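Local coordinates for alpha-rhamnosidase (Dictyoglomus thermophilum, PDB 6I60), which probably hydrolyses terminal non-reducing alpha-L-rhamnose residues in alpha-L-rhamnosides, releasing rhamnose from glycosides, at residues Y160-A165 / N408-A413; N170-Y175 / V255-Y260; T221-R226 / P549-I554; S298-E303 / E502-M507; K456-A461 / N489-P494. All blocks are in the same frame, centred on the assembly; numbering follows the deposited sequence.

Interaction 1 (Y160-A165 / N408-A413)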
# COMPACT_ATOMS: atom_id res chain seq x y z
N TYR A 160 24.69 -8.26 -17.27
CA TYR A 160 25.37 -8.43 -15.98
C TYR A 160 24.93 -9.75 -15.36
O TYR A 160 23.73 -9.98 -15.15
CB TYR A 160 25.06 -7.26 -15.05
CG TYR A 160 25.81 -7.30 -13.74
CD1 TYR A 160 27.09 -7.83 -13.66
CD2 TYR A 160 25.23 -6.80 -12.57
CE1 TYR A 160 27.78 -7.87 -12.46
CE2 TYR A 160 25.91 -6.84 -11.37
CZ TYR A 160 27.18 -7.37 -11.32
OH TYR A 160 27.86 -7.41 -10.12
N SER A 161 25.89 -10.61 -15.05
CA SER A 161 25.64 -11.92 -14.45
C SER A 161 26.49 -12.06 -13.19
O SER A 161 27.53 -12.72 -13.20
CB SER A 161 25.93 -13.05 -15.43
OG SER A 161 25.52 -12.70 -16.74
N PRO A 162 26.07 -11.45 -12.09
CA PRO A 162 26.85 -11.53 -10.85
C PRO A 162 26.73 -12.90 -10.20
O PRO A 162 25.80 -13.67 -10.46
CB PRO A 162 26.24 -10.44 -9.97
CG PRO A 162 24.83 -10.33 -10.44
CD PRO A 162 24.85 -10.63 -11.92
N ASP A 163 27.70 -13.19 -9.34
CA ASP A 163 27.76 -14.47 -8.63
C ASP A 163 26.86 -14.41 -7.41
O ASP A 163 27.13 -13.66 -6.46
CB ASP A 163 29.20 -14.79 -8.24
CG ASP A 163 29.84 -15.82 -9.14
OD1 ASP A 163 30.97 -16.25 -8.84
OD2 ASP A 163 29.21 -16.20 -10.15
N GLY A 164 25.79 -15.19 -7.42
CA GLY A 164 24.90 -15.30 -6.29
C GLY A 164 23.50 -14.73 -6.46
O GLY A 164 22.86 -14.40 -5.45
N ALA A 165 23.00 -14.61 -7.70
CA ALA A 165 21.64 -14.16 -7.93
C ALA A 165 20.65 -15.09 -7.23
O ALA A 165 20.96 -16.25 -6.97
CB ALA A 165 21.35 -14.09 -9.42
N ASN A 408 22.33 -5.53 0.79
CA ASN A 408 21.99 -5.30 -0.61
C ASN A 408 22.26 -6.53 -1.47
O ASN A 408 21.67 -6.64 -2.56
CB ASN A 408 22.76 -4.10 -1.16
CG ASN A 408 22.41 -2.80 -0.46
OD1 ASN A 408 21.64 -2.78 0.50
ND2 ASN A 408 22.98 -1.70 -0.95
N ARG A 409 23.13 -7.43 -1.02
CA ARG A 409 23.42 -8.70 -1.69
C ARG A 409 23.96 -8.39 -3.08
O ARG A 409 24.86 -7.53 -3.21
CB ARG A 409 22.19 -9.59 -1.64
CG ARG A 409 21.84 -10.07 -0.24
CD ARG A 409 20.95 -11.31 -0.28
NE ARG A 409 19.92 -11.20 -1.30
CZ ARG A 409 18.79 -11.90 -1.30
NH1 ARG A 409 17.90 -11.74 -2.28
NH2 ARG A 409 18.54 -12.76 -0.32
N THR A 410 23.47 -9.03 -4.14
CA THR A 410 24.00 -8.82 -5.49
C THR A 410 23.54 -7.52 -6.12
O THR A 410 24.06 -7.14 -7.17
CB THR A 410 23.61 -9.99 -6.39
OG1 THR A 410 22.31 -9.75 -6.95
CG2 THR A 410 23.58 -11.29 -5.61
N ALA A 411 22.57 -6.83 -5.52
CA ALA A 411 22.15 -5.53 -6.03
C ALA A 411 23.28 -4.53 -5.85
O ALA A 411 23.69 -4.24 -4.72
CB ALA A 411 20.89 -5.06 -5.31
N LEU A 412 23.80 -4.01 -6.97
CA LEU A 412 24.91 -3.06 -6.90
C LEU A 412 24.51 -1.81 -6.14
O LEU A 412 25.20 -1.39 -5.21
CB LEU A 412 25.37 -2.71 -8.31
CG LEU A 412 26.54 -3.53 -8.86
CD1 LEU A 412 27.17 -2.82 -10.05
CD2 LEU A 412 27.57 -3.80 -7.78
N ALA A 413 23.39 -1.19 -6.52
CA ALA A 413 22.84 -0.02 -5.83
C ALA A 413 23.84 1.13 -5.80
O ALA A 413 23.98 1.82 -4.79
CB ALA A 413 22.37 -0.38 -4.42
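A type II' beta turn from Asn408 to Ala411, closed by the Ala411 N to Asn408 O hydrogen bond, places the methyl group of Thr410 against the hairpin loop 160-165. Thr410 CG2 reaches the backbone of that loop, 3.2 Å from Gly164 O and 4.0 Å from Ala165 N. With chi1 at 86°, OG1 sits between the backbone N and the carbonyl carbon of Thr410, which leaves CG2 on the N side and presents it to the Gly164 carbonyl. At the base of the same side chain, Thr410 CB lies 4.2 Å from Pro162 CG. Pro162 also serves its own loop: its CD stands 3.7 Å above the plane of the Tyr160 ring, over the centre. That ring in turn lies beside the branch point of Leu412, with Tyr160 CE2 4.2 Å from Leu412 CG. The contact is chiefly van der Waals packing at the surface: the Thr410 methyl against a carbonyl, its CB against the proline, and Leu412 against the tyrosine ring. His301 meets Tyr160 edge-to-face while its ND1 bonds to Leu412 N. This is the join of a beta hairpin, formed by strands 157-160 and 171-184, with a beta turn that precedes strand 414-418 of the concanavalin-like domain.

Interaction 2 (N170-Y175 / V255-Y260)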
# COMPACT_ATOMS: atom_id res chain seq x y z
N ASN A 170 20.15 -13.73 -14.53
CA ASN A 170 21.06 -12.72 -15.04
C ASN A 170 20.29 -11.42 -15.24
O ASN A 170 19.06 -11.37 -15.15
CB ASN A 170 21.72 -13.17 -16.35
CG ASN A 170 20.70 -13.47 -17.43
OD1 ASN A 170 19.53 -13.70 -17.16
ND2 ASN A 170 21.16 -13.46 -18.68
N TYR A 171 21.03 -10.34 -15.51
CA TYR A 171 20.46 -9.01 -15.64
C TYR A 171 20.87 -8.42 -16.98
O TYR A 171 22.05 -8.10 -17.19
CB TYR A 171 20.89 -8.11 -14.48
CG TYR A 171 20.65 -8.71 -13.12
CD1 TYR A 171 19.46 -8.49 -12.44
CD2 TYR A 171 21.61 -9.51 -12.51
CE1 TYR A 171 19.24 -9.04 -11.19
CE2 TYR A 171 21.39 -10.07 -11.26
CZ TYR A 171 20.21 -9.83 -10.61
OH TYR A 171 19.99 -10.39 -9.37
N THR A 172 19.91 -8.28 -17.89
CA THR A 172 20.13 -7.64 -19.18
C THR A 172 19.68 -6.19 -19.07
O THR A 172 18.48 -5.90 -19.03
CB THR A 172 19.37 -8.36 -20.29
OG1 THR A 172 19.34 -9.77 -20.02
CG2 THR A 172 20.04 -8.13 -21.63
N ILE A 173 20.64 -5.27 -19.01
CA ILE A 173 20.37 -3.85 -18.80
C ILE A 173 20.57 -3.14 -20.13
O ILE A 173 21.70 -3.03 -20.62
CB ILE A 173 21.27 -3.26 -17.71
CG1 ILE A 173 20.96 -3.89 -16.35
CG2 ILE A 173 21.11 -1.75 -17.65
CD1 ILE A 173 22.18 -4.39 -15.61
N ALA A 174 19.48 -2.64 -20.70
CA ALA A 174 19.54 -1.84 -21.91
C ALA A 174 19.87 -0.39 -21.56
O ALA A 174 19.97 -0.01 -20.39
CB ALA A 174 18.22 -1.93 -22.68
N TYR A 175 20.03 0.43 -22.59
CA TYR A 175 20.34 1.84 -22.40
C TYR A 175 19.05 2.63 -22.22
O TYR A 175 17.97 2.06 -22.03
CB TYR A 175 21.16 2.37 -23.58
CG TYR A 175 22.65 2.15 -23.45
CD1 TYR A 175 23.17 0.95 -22.97
CD2 TYR A 175 23.55 3.15 -23.81
CE1 TYR A 175 24.53 0.76 -22.85
CE2 TYR A 175 24.91 2.96 -23.69
CZ TYR A 175 25.40 1.77 -23.22
OH TYR A 175 26.75 1.58 -23.10
N VAL A 255 12.31 -6.09 -18.52
CA VAL A 255 13.65 -6.57 -18.85
C VAL A 255 13.55 -8.01 -19.33
O VAL A 255 12.56 -8.71 -19.08
CB VAL A 255 14.62 -6.45 -17.66
CG1 VAL A 255 15.18 -5.04 -17.57
CG2 VAL A 255 13.92 -6.84 -16.37
N LYS A 256 14.60 -8.46 -20.02
CA LYS A 256 14.57 -9.77 -20.66
C LYS A 256 14.56 -10.91 -19.65
O LYS A 256 14.07 -12.00 -19.95
CB LYS A 256 15.76 -9.91 -21.61
CG LYS A 256 15.39 -9.83 -23.08
CD LYS A 256 15.24 -11.22 -23.69
CE LYS A 256 16.44 -11.59 -24.53
NZ LYS A 256 16.42 -13.03 -24.92
N GLU A 257 15.10 -10.68 -18.45
CA GLU A 257 15.19 -11.76 -17.47
C GLU A 257 13.81 -12.22 -17.00
O GLU A 257 13.62 -13.41 -16.71
CB GLU A 257 16.04 -11.33 -16.28
CG GLU A 257 15.64 -10.00 -15.66
CD GLU A 257 16.66 -8.91 -15.91
OE1 GLU A 257 17.40 -9.00 -16.91
OE2 GLU A 257 16.73 -7.96 -15.10
N TYR A 258 12.85 -11.31 -16.92
CA TYR A 258 11.50 -11.64 -16.49
C TYR A 258 10.59 -12.02 -17.65
O TYR A 258 9.38 -12.18 -17.45
CB TYR A 258 10.89 -10.47 -15.71
CG TYR A 258 11.73 -10.01 -14.55
CD1 TYR A 258 12.42 -10.92 -13.76
CD2 TYR A 258 11.83 -8.66 -14.23
CE1 TYR A 258 13.19 -10.50 -12.70
CE2 TYR A 258 12.60 -8.23 -13.16
CZ TYR A 258 13.28 -9.16 -12.40
OH TYR A 258 14.04 -8.74 -11.34
N GLY A 259 11.14 -12.18 -18.85
CA GLY A 259 10.35 -12.56 -20.00
C GLY A 259 9.78 -11.41 -20.80
O GLY A 259 8.69 -11.55 -21.37
N TYR A 260 10.48 -10.29 -20.88
CA TYR A 260 10.02 -9.12 -21.61
C TYR A 260 11.04 -8.74 -22.67
O TYR A 260 12.06 -9.41 -22.86
CB TYR A 260 9.76 -7.95 -20.65
CG TYR A 260 8.71 -8.24 -19.60
CD1 TYR A 260 7.43 -8.65 -19.97
CD2 TYR A 260 8.99 -8.10 -18.25
CE1 TYR A 260 6.47 -8.92 -19.01
CE2 TYR A 260 8.03 -8.36 -17.29
CZ TYR A 260 6.77 -8.77 -17.68
OH TYR A 260 5.81 -9.04 -16.73
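Tyr171 and Thr172, at the start of strand 171-184, run past the turn at 255-260, with CA atoms 6.2 Å apart for Tyr171 and Glu257 and 6.1 Å for Thr172 and Lys256. The turn is held by its own backbone bonds, Tyr260 N to Val255 O and Gly259 N to Lys256 O, and meets the strand through side chains. Glu257 does most of this. Its CG is placed between the backbone N and the carbonyl carbon (chi1 51°) and the chain bends at chi2, which brings OE1 to the backbone N of Thr172 and OE2 beside the Tyr171 ring. OE1 accepts a hydrogen bond of 2.8 Å from Thr172 N, nearly straight at 166°, on its syn side and close to the carboxylate plane. OE2 lies 3.8 Å from Tyr171 CD1, the ring and carboxylate planes being almost perpendicular. Behind, Glu257 CG rests over the centre of the Tyr258 ring. Thr172 OG1 touches Lys256 CB at 3.9 Å, and Val255 CG1 packs on Thr172 O at 3.7 Å. Tyr171 and Ile173 bond through their backbones to strand 157-160. A carboxylate, probably charged, takes the backbone N-H of Thr172, much as a carbonyl of a neighbouring strand could, and ties the turn to the strand by a single hydrogen bond.

Interaction 3 (T221-R226 / P549-I554)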
# COMPACT_ATOMS: atom_id res chain seq x y z
N THR A 221 3.36 -4.04 -13.25
CA THR A 221 2.34 -5.06 -13.46
C THR A 221 2.91 -6.12 -14.39
O THR A 221 4.01 -5.99 -14.92
CB THR A 221 1.06 -4.47 -14.07
OG1 THR A 221 1.39 -3.58 -15.14
CG2 THR A 221 0.26 -3.72 -13.02
N ASP A 222 2.14 -7.19 -14.57
CA ASP A 222 2.46 -8.19 -15.59
C ASP A 222 2.20 -7.57 -16.95
O ASP A 222 1.07 -7.56 -17.44
CB ASP A 222 1.64 -9.45 -15.38
CG ASP A 222 2.03 -10.56 -16.34
OD1 ASP A 222 2.83 -10.30 -17.26
OD2 ASP A 222 1.55 -11.70 -16.16
N TYR A 223 3.26 -7.03 -17.57
CA TYR A 223 3.10 -6.28 -18.81
C TYR A 223 2.56 -7.14 -19.95
O TYR A 223 2.04 -6.59 -20.93
CB TYR A 223 4.43 -5.63 -19.21
CG TYR A 223 5.03 -4.75 -18.14
CD1 TYR A 223 4.47 -3.52 -17.83
CD2 TYR A 223 6.17 -5.15 -17.44
CE1 TYR A 223 5.01 -2.71 -16.84
CE2 TYR A 223 6.72 -4.34 -16.46
CZ TYR A 223 6.14 -3.13 -16.17
OH TYR A 223 6.69 -2.33 -15.19
N LYS A 224 2.68 -8.46 -19.84
CA LYS A 224 2.10 -9.33 -20.86
C LYS A 224 0.58 -9.41 -20.74
O LYS A 224 -0.10 -9.68 -21.73
CB LYS A 224 2.71 -10.73 -20.77
CG LYS A 224 3.96 -10.92 -21.61
CD LYS A 224 4.56 -12.30 -21.40
CE LYS A 224 5.74 -12.54 -22.32
NZ LYS A 224 6.58 -13.67 -21.84
N LYS A 225 0.04 -9.17 -19.55
CA LYS A 225 -1.40 -9.23 -19.33
C LYS A 225 -2.06 -7.86 -19.24
O LYS A 225 -3.25 -7.75 -19.54
CB LYS A 225 -1.70 -10.02 -18.05
CG LYS A 225 -1.45 -11.52 -18.16
CD LYS A 225 -2.75 -12.30 -18.00
CE LYS A 225 -2.56 -13.77 -18.38
NZ LYS A 225 -3.74 -14.31 -19.11
N ARG A 226 -1.32 -6.83 -18.85
CA ARG A 226 -1.90 -5.50 -18.71
C ARG A 226 -0.79 -4.48 -18.58
O ARG A 226 0.23 -4.74 -17.93
CB ARG A 226 -2.83 -5.43 -17.49
CG ARG A 226 -2.83 -4.10 -16.76
CD ARG A 226 -3.92 -4.07 -15.72
NE ARG A 226 -3.87 -5.26 -14.89
CZ ARG A 226 -3.89 -5.25 -13.57
NH1 ARG A 226 -3.96 -4.10 -12.91
NH2 ARG A 226 -3.83 -6.39 -12.90
N PRO A 549 3.28 -8.97 -9.03
CA PRO A 549 3.26 -9.69 -10.32
C PRO A 549 4.30 -10.80 -10.40
O PRO A 549 5.35 -10.70 -9.76
CB PRO A 549 3.56 -8.58 -11.34
CG PRO A 549 3.23 -7.31 -10.64
CD PRO A 549 3.59 -7.55 -9.21
N PRO A 550 4.02 -11.84 -11.19
CA PRO A 550 4.88 -13.04 -11.21
C PRO A 550 6.12 -12.86 -12.08
O PRO A 550 6.34 -13.60 -13.04
CB PRO A 550 3.93 -14.11 -11.74
CG PRO A 550 3.01 -13.37 -12.65
CD PRO A 550 2.84 -11.99 -12.07
N TYR A 551 6.94 -11.86 -11.75
CA TYR A 551 8.26 -11.77 -12.37
C TYR A 551 9.09 -13.01 -12.04
O TYR A 551 9.84 -13.50 -12.89
CB TYR A 551 8.97 -10.50 -11.91
CG TYR A 551 8.17 -9.24 -12.12
CD1 TYR A 551 7.88 -8.78 -13.39
CD2 TYR A 551 7.68 -8.52 -11.03
CE1 TYR A 551 7.14 -7.62 -13.59
CE2 TYR A 551 6.94 -7.36 -11.21
CZ TYR A 551 6.67 -6.92 -12.49
OH TYR A 551 5.94 -5.78 -12.68
N TRP A 552 8.95 -13.52 -10.82
CA TRP A 552 9.42 -14.85 -10.45
C TRP A 552 8.22 -15.78 -10.42
O TRP A 552 7.29 -15.57 -9.63
CB TRP A 552 10.12 -14.82 -9.09
CG TRP A 552 11.40 -14.05 -9.05
CD1 TRP A 552 12.09 -13.53 -10.10
CD2 TRP A 552 12.16 -13.72 -7.87
NE1 TRP A 552 13.22 -12.89 -9.66
CE2 TRP A 552 13.29 -12.99 -8.29
CE3 TRP A 552 11.98 -13.97 -6.51
CZ2 TRP A 552 14.24 -12.51 -7.40
CZ3 TRP A 552 12.93 -13.50 -5.62
CH2 TRP A 552 14.05 -12.78 -6.07
N SER A 553 8.22 -16.80 -11.28
CA SER A 553 7.10 -17.72 -11.35
C SER A 553 7.24 -18.77 -10.25
O SER A 553 8.09 -19.67 -10.35
CB SER A 553 7.03 -18.37 -12.73
OG SER A 553 6.21 -17.62 -13.61
N ILE A 554 6.42 -18.66 -9.22
CA ILE A 554 6.39 -19.64 -8.13
C ILE A 554 4.94 -20.13 -8.03
O ILE A 554 4.11 -19.55 -7.32
CB ILE A 554 6.90 -19.07 -6.80
CG1 ILE A 554 8.40 -18.84 -6.88
CG2 ILE A 554 6.61 -20.03 -5.66
CD1 ILE A 554 8.80 -17.40 -7.02
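Tyr223 and Tyr551 lean across each other at a slant, CE2 of Tyr223 coming in at the edge of the Tyr551 ring, 4.4 Å from its CE1. The Thr221 carbonyl lies against both. Its oxygen sits 3.3 Å above the centre of the Tyr223 ring, and Thr221 O is 3.0 Å from Tyr551 OH. Tyr551 has CG anti to its carbonyl carbon (chi1 -53°), which turns the ring toward Thr221. The prolines form a second layer: the Pro549 ring lies against the backbone, its CG 3.7 Å from Thr221 CA and its CB 3.8 Å from Asp222 N. Pro549 follows a cis peptide bond, and Pro550 is the centre of an inverse gamma turn that folds the chain back from Pro549 to Tyr551. The contact joins loop 221-226 of the rhamnosidase N-terminal domain to the loop between helices 524-535 and 559-562 of the six-hairpin glycosidase domain. Asp222 crosses Pro550 at about a right angle, OD2 lying 4.2 Å from Pro550 CG, while its OD1 accepts from Lys224 N in an Asx turn, the donor standing well above the carboxylate plane. Asp222 O takes the N-H groups of both Lys225 and Arg226, whose side chain salt-bridges Asp533 and Asp536.

Interaction 4 (S298-E303 / E502-M507)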
# COMPACT_ATOMS: atom_id res chain seq x y z
N SER A 298 19.13 0.37 -13.99
CA SER A 298 18.53 -0.83 -13.42
C SER A 298 18.02 -0.51 -12.03
O SER A 298 18.66 0.24 -11.28
CB SER A 298 19.54 -1.99 -13.36
OG SER A 298 18.88 -3.22 -13.15
N LEU A 299 16.87 -1.09 -11.68
CA LEU A 299 16.31 -0.87 -10.34
C LEU A 299 17.21 -1.45 -9.26
O LEU A 299 17.26 -0.91 -8.15
CB LEU A 299 14.91 -1.48 -10.25
CG LEU A 299 13.84 -0.90 -11.18
CD1 LEU A 299 12.57 -1.73 -11.12
CD2 LEU A 299 13.56 0.55 -10.83
N TYR A 300 17.91 -2.54 -9.56
CA TYR A 300 18.76 -3.17 -8.55
C TYR A 300 20.14 -2.54 -8.49
O TYR A 300 20.73 -2.43 -7.41
CB TYR A 300 18.89 -4.67 -8.82
CG TYR A 300 17.63 -5.48 -8.63
CD1 TYR A 300 17.51 -6.75 -9.19
CD2 TYR A 300 16.57 -4.99 -7.89
CE1 TYR A 300 16.36 -7.50 -9.02
CE2 TYR A 300 15.41 -5.73 -7.71
CZ TYR A 300 15.32 -6.98 -8.28
OH TYR A 300 14.17 -7.73 -8.11
N HIS A 301 20.68 -2.13 -9.64
CA HIS A 301 22.08 -1.77 -9.75
C HIS A 301 22.33 -0.28 -9.95
O HIS A 301 23.49 0.15 -9.88
CB HIS A 301 22.73 -2.54 -10.91
CG HIS A 301 22.45 -4.01 -10.87
ND1 HIS A 301 22.95 -4.84 -9.89
CD2 HIS A 301 21.71 -4.80 -11.69
CE1 HIS A 301 22.53 -6.08 -10.11
NE2 HIS A 301 21.78 -6.08 -11.20
N GLY A 302 21.30 0.52 -10.18
CA GLY A 302 21.47 1.96 -10.27
C GLY A 302 21.46 2.47 -11.69
O GLY A 302 21.07 1.78 -12.64
N GLU A 303 21.90 3.72 -11.83
CA GLU A 303 21.87 4.42 -13.10
C GLU A 303 23.17 5.19 -13.28
O GLU A 303 23.73 5.71 -12.31
CB GLU A 303 20.66 5.37 -13.17
CG GLU A 303 20.87 6.64 -13.98
CD GLU A 303 19.95 7.77 -13.55
OE1 GLU A 303 18.73 7.52 -13.40
OE2 GLU A 303 20.43 8.91 -13.37
N GLU A 502 15.75 -8.06 -4.91
CA GLU A 502 14.46 -8.72 -4.82
C GLU A 502 13.34 -7.71 -5.02
O GLU A 502 12.95 -7.43 -6.16
CB GLU A 502 14.31 -9.43 -3.47
CG GLU A 502 13.19 -10.47 -3.44
CD GLU A 502 13.37 -11.48 -2.32
OE1 GLU A 502 12.55 -12.42 -2.24
OE2 GLU A 502 14.32 -11.33 -1.53
N ARG A 503 12.81 -7.17 -3.92
CA ARG A 503 11.74 -6.18 -3.96
C ARG A 503 10.50 -6.71 -4.68
O ARG A 503 9.74 -5.94 -5.29
CB ARG A 503 12.21 -4.86 -4.60
CG ARG A 503 13.57 -4.40 -4.11
CD ARG A 503 14.13 -3.29 -4.98
NE ARG A 503 15.57 -3.15 -4.85
CZ ARG A 503 16.24 -2.02 -5.06
NH1 ARG A 503 15.59 -0.92 -5.42
NH2 ARG A 503 17.56 -1.98 -4.91
N MET A 504 10.29 -8.02 -4.62
CA MET A 504 9.15 -8.64 -5.28
C MET A 504 7.88 -8.46 -4.46
O MET A 504 7.91 -8.12 -3.28
CB MET A 504 9.43 -10.13 -5.52
CG MET A 504 10.46 -10.40 -6.60
SD MET A 504 10.20 -9.40 -8.07
CE MET A 504 11.63 -9.85 -9.05
N GLY A 505 6.75 -8.71 -5.11
CA GLY A 505 5.47 -8.60 -4.44
C GLY A 505 5.04 -9.89 -3.78
O GLY A 505 4.06 -10.51 -4.19
N TRP A 506 5.77 -10.30 -2.74
CA TRP A 506 5.45 -11.53 -2.04
C TRP A 506 4.08 -11.43 -1.38
O TRP A 506 3.79 -10.47 -0.66
CB TRP A 506 6.53 -11.84 -0.99
CG TRP A 506 7.80 -12.36 -1.59
CD1 TRP A 506 8.88 -11.62 -2.00
CD2 TRP A 506 8.13 -13.73 -1.83
NE1 TRP A 506 9.86 -12.45 -2.49
CE2 TRP A 506 9.43 -13.75 -2.39
CE3 TRP A 506 7.47 -14.94 -1.63
CZ2 TRP A 506 10.06 -14.93 -2.76
CZ3 TRP A 506 8.10 -16.11 -1.99
CH2 TRP A 506 9.38 -16.10 -2.55
N MET A 507 3.24 -12.44 -1.63
CA MET A 507 1.85 -12.39 -1.20
C MET A 507 1.71 -12.51 0.31
O MET A 507 0.80 -11.92 0.90
CB MET A 507 1.05 -13.48 -1.89
CG MET A 507 0.77 -13.21 -3.36
SD MET A 507 -0.76 -12.28 -3.58
CE MET A 507 -1.95 -13.62 -3.60
O HOH W 1 19.40 -0.28 -6.17
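Arg503 NH2 gives a 2.8 Å hydrogen bond to water 1, which lies 3.0 Å from Leu299 O, one of several acceptors its protons could serve. The same carbonyl oxygen stands over one face of the guanidinium, 3.2 Å from Arg503 NH1, and is not bonded to it directly. NH1 is instead used by Tyr433 O, and NE by Arg500 O. The arginine chain is extended from CG to NE and slides along the edge of the Tyr300 ring, Arg503 NE being 3.7 Å from Tyr300 CD2 with the two planes 49° apart. At the far end of the ring, Tyr300 OH is directed at Glu502 O, though the modelled separation is too short to be trusted, and Met504 CE lies 3.4 Å from the hydroxyl. Glu502 OE1 accepts from Trp506 NE1 at 2.7 Å on its anti side. Trp506 is the N-cap of helix 507-512, whose Met507 packs on helix 524-535, while Tyr300 sits in the turn joining strands 288-298 and 302-306, against Tyr171 of strand 171-184.

Interaction 5 (K456-A461 / N489-P494)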
# COMPACT_ATOMS: atom_id res chain seq x y z
N LYS A 456 16.15 11.96 -1.23
CA LYS A 456 14.81 12.00 -1.81
C LYS A 456 14.06 10.74 -1.39
O LYS A 456 14.45 9.63 -1.78
CB LYS A 456 14.87 12.13 -3.33
CG LYS A 456 15.50 13.43 -3.82
CD LYS A 456 14.72 14.65 -3.34
CE LYS A 456 15.27 15.93 -3.94
NZ LYS A 456 14.58 16.28 -5.21
N VAL A 457 13.01 10.91 -0.59
CA VAL A 457 12.17 9.79 -0.18
C VAL A 457 11.19 9.48 -1.31
O VAL A 457 10.42 10.35 -1.73
CB VAL A 457 11.42 10.11 1.12
CG1 VAL A 457 10.61 8.91 1.58
CG2 VAL A 457 12.41 10.52 2.20
N VAL A 458 11.24 8.26 -1.82
CA VAL A 458 10.50 7.87 -3.01
C VAL A 458 9.72 6.60 -2.72
O VAL A 458 10.31 5.57 -2.37
CB VAL A 458 11.43 7.67 -4.22
CG1 VAL A 458 10.68 7.01 -5.37
CG2 VAL A 458 12.03 9.00 -4.66
N HIS A 459 8.40 6.67 -2.86
CA HIS A 459 7.51 5.52 -2.70
C HIS A 459 6.12 5.93 -3.16
O HIS A 459 5.89 7.07 -3.59
CB HIS A 459 7.49 5.01 -1.26
CG HIS A 459 7.13 6.06 -0.25
ND1 HIS A 459 8.08 6.74 0.48
CD2 HIS A 459 5.93 6.55 0.14
CE1 HIS A 459 7.48 7.60 1.28
NE2 HIS A 459 6.17 7.50 1.10
N THR A 460 5.18 4.99 -3.08
CA THR A 460 3.78 5.25 -3.42
C THR A 460 3.21 6.33 -2.51
O THR A 460 3.08 6.12 -1.30
CB THR A 460 2.95 3.97 -3.32
OG1 THR A 460 3.37 3.04 -4.32
CG2 THR A 460 1.47 4.27 -3.51
N ALA A 461 2.89 7.49 -3.07
CA ALA A 461 2.44 8.63 -2.28
C ALA A 461 1.05 8.41 -1.71
O ALA A 461 0.08 9.00 -2.19
CB ALA A 461 2.47 9.90 -3.13
N ASN A 489 8.12 -0.09 1.54
CA ASN A 489 7.73 -1.27 0.78
C ASN A 489 6.44 -1.04 -0.00
O ASN A 489 5.63 -1.96 -0.17
CB ASN A 489 7.59 -2.48 1.70
CG ASN A 489 8.92 -3.10 2.03
OD1 ASN A 489 9.65 -3.55 1.14
ND2 ASN A 489 9.26 -3.13 3.32
N LEU A 490 6.23 0.18 -0.49
CA LEU A 490 5.07 0.53 -1.31
C LEU A 490 5.60 1.19 -2.58
O LEU A 490 5.78 2.40 -2.63
CB LEU A 490 4.11 1.45 -0.55
CG LEU A 490 3.29 0.81 0.57
CD1 LEU A 490 2.35 1.83 1.20
CD2 LEU A 490 2.50 -0.40 0.07
N MET A 491 5.84 0.37 -3.60
CA MET A 491 6.33 0.84 -4.90
C MET A 491 5.37 0.36 -5.98
O MET A 491 5.74 -0.48 -6.82
CB MET A 491 7.76 0.35 -5.15
CG MET A 491 8.78 0.86 -4.15
SD MET A 491 8.95 2.65 -4.22
CE MET A 491 9.14 2.88 -5.98
N SER A 492 4.14 0.86 -5.95
CA SER A 492 3.04 0.43 -6.82
C SER A 492 2.63 -1.01 -6.51
O SER A 492 1.53 -1.43 -6.88
CB SER A 492 3.42 0.59 -8.30
OG SER A 492 4.18 -0.52 -8.75
N ILE A 493 3.50 -1.76 -5.84
CA ILE A 493 3.17 -3.09 -5.35
C ILE A 493 3.74 -3.25 -3.95
O ILE A 493 4.80 -2.70 -3.62
CB ILE A 493 3.73 -4.21 -6.26
CG1 ILE A 493 5.23 -4.01 -6.50
CG2 ILE A 493 2.96 -4.25 -7.58
CD1 ILE A 493 5.93 -5.24 -7.03
N PRO A 494 3.04 -4.00 -3.10
CA PRO A 494 3.57 -4.28 -1.75
C PRO A 494 4.76 -5.22 -1.84
O PRO A 494 4.63 -6.38 -2.25
CB PRO A 494 2.39 -4.92 -1.02
CG PRO A 494 1.53 -5.48 -2.11
CD PRO A 494 1.70 -4.57 -3.29
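Thr460 pairs with the 489-494 loop through both its backbone and its hydroxyl. Its N-H donates to Leu490 O over 2.7 Å, nearly straight at 167°, with the donor tilted 23° from the carbonyl plane. Thr460 OG1 accepts from Ser492 N at 2.8 Å, equally straight at 168°. The same Thr460 OG1 gives a weak bond of 3.0 Å to Leu490 O, which thus takes two donors of one residue. OG1 lies on the backbone N side of Thr460, where both donors can converge on that carbonyl. Within the loop Met491 N donates to Ile493 O; other groups find partners outside: Ser492 O takes Lys529 NZ, Ser492 OG meets Gln220 N, and Asn489 ND2 reaches Asn819 O. Met491 bends at chi2, which folds its sulfur back toward the strand end, SD lying 3.6 Å from His459 CA and 3.7 Å from Val458 O. The latter carbonyl is bonded by Thr373 OG1. CB of Thr460 packs on CB of Leu490 at 3.9 Å, with Phe526 of helix 524-535 alongside both. This is a buried interdomain junction: the chain turns a corner at His459, after strand 453-458 of an antiparallel sheet, and meets a loop of the helical six-hairpin glycosidase domain.

In the fold
The five contacts run from surface to core. Interaction 1 is an exposed, apolar meeting of loops; interaction 2, partly buried, depends on one carboxylate; interactions 3, 4 and 5 are buried, with centres of 4 and 5 about 12 Å apart. Interaction 2 uses strand 171-184, against which interaction 1 packs, and interaction 4 adjoins both through His301 and Tyr300. Interactions 3 and 4 join the N-terminal rhamnosidase domain to the glycosidase domain, whereas interaction 5 joins the concanavalin-like domain to the glycosidase domain. Aromatic and proline packing dominates interaction 3, a hydrated guanidinium interaction 4, and direct hydrogen bonds interaction 5. Ile493 links 5 to Pro549 of 3 and to Gly505 of 4.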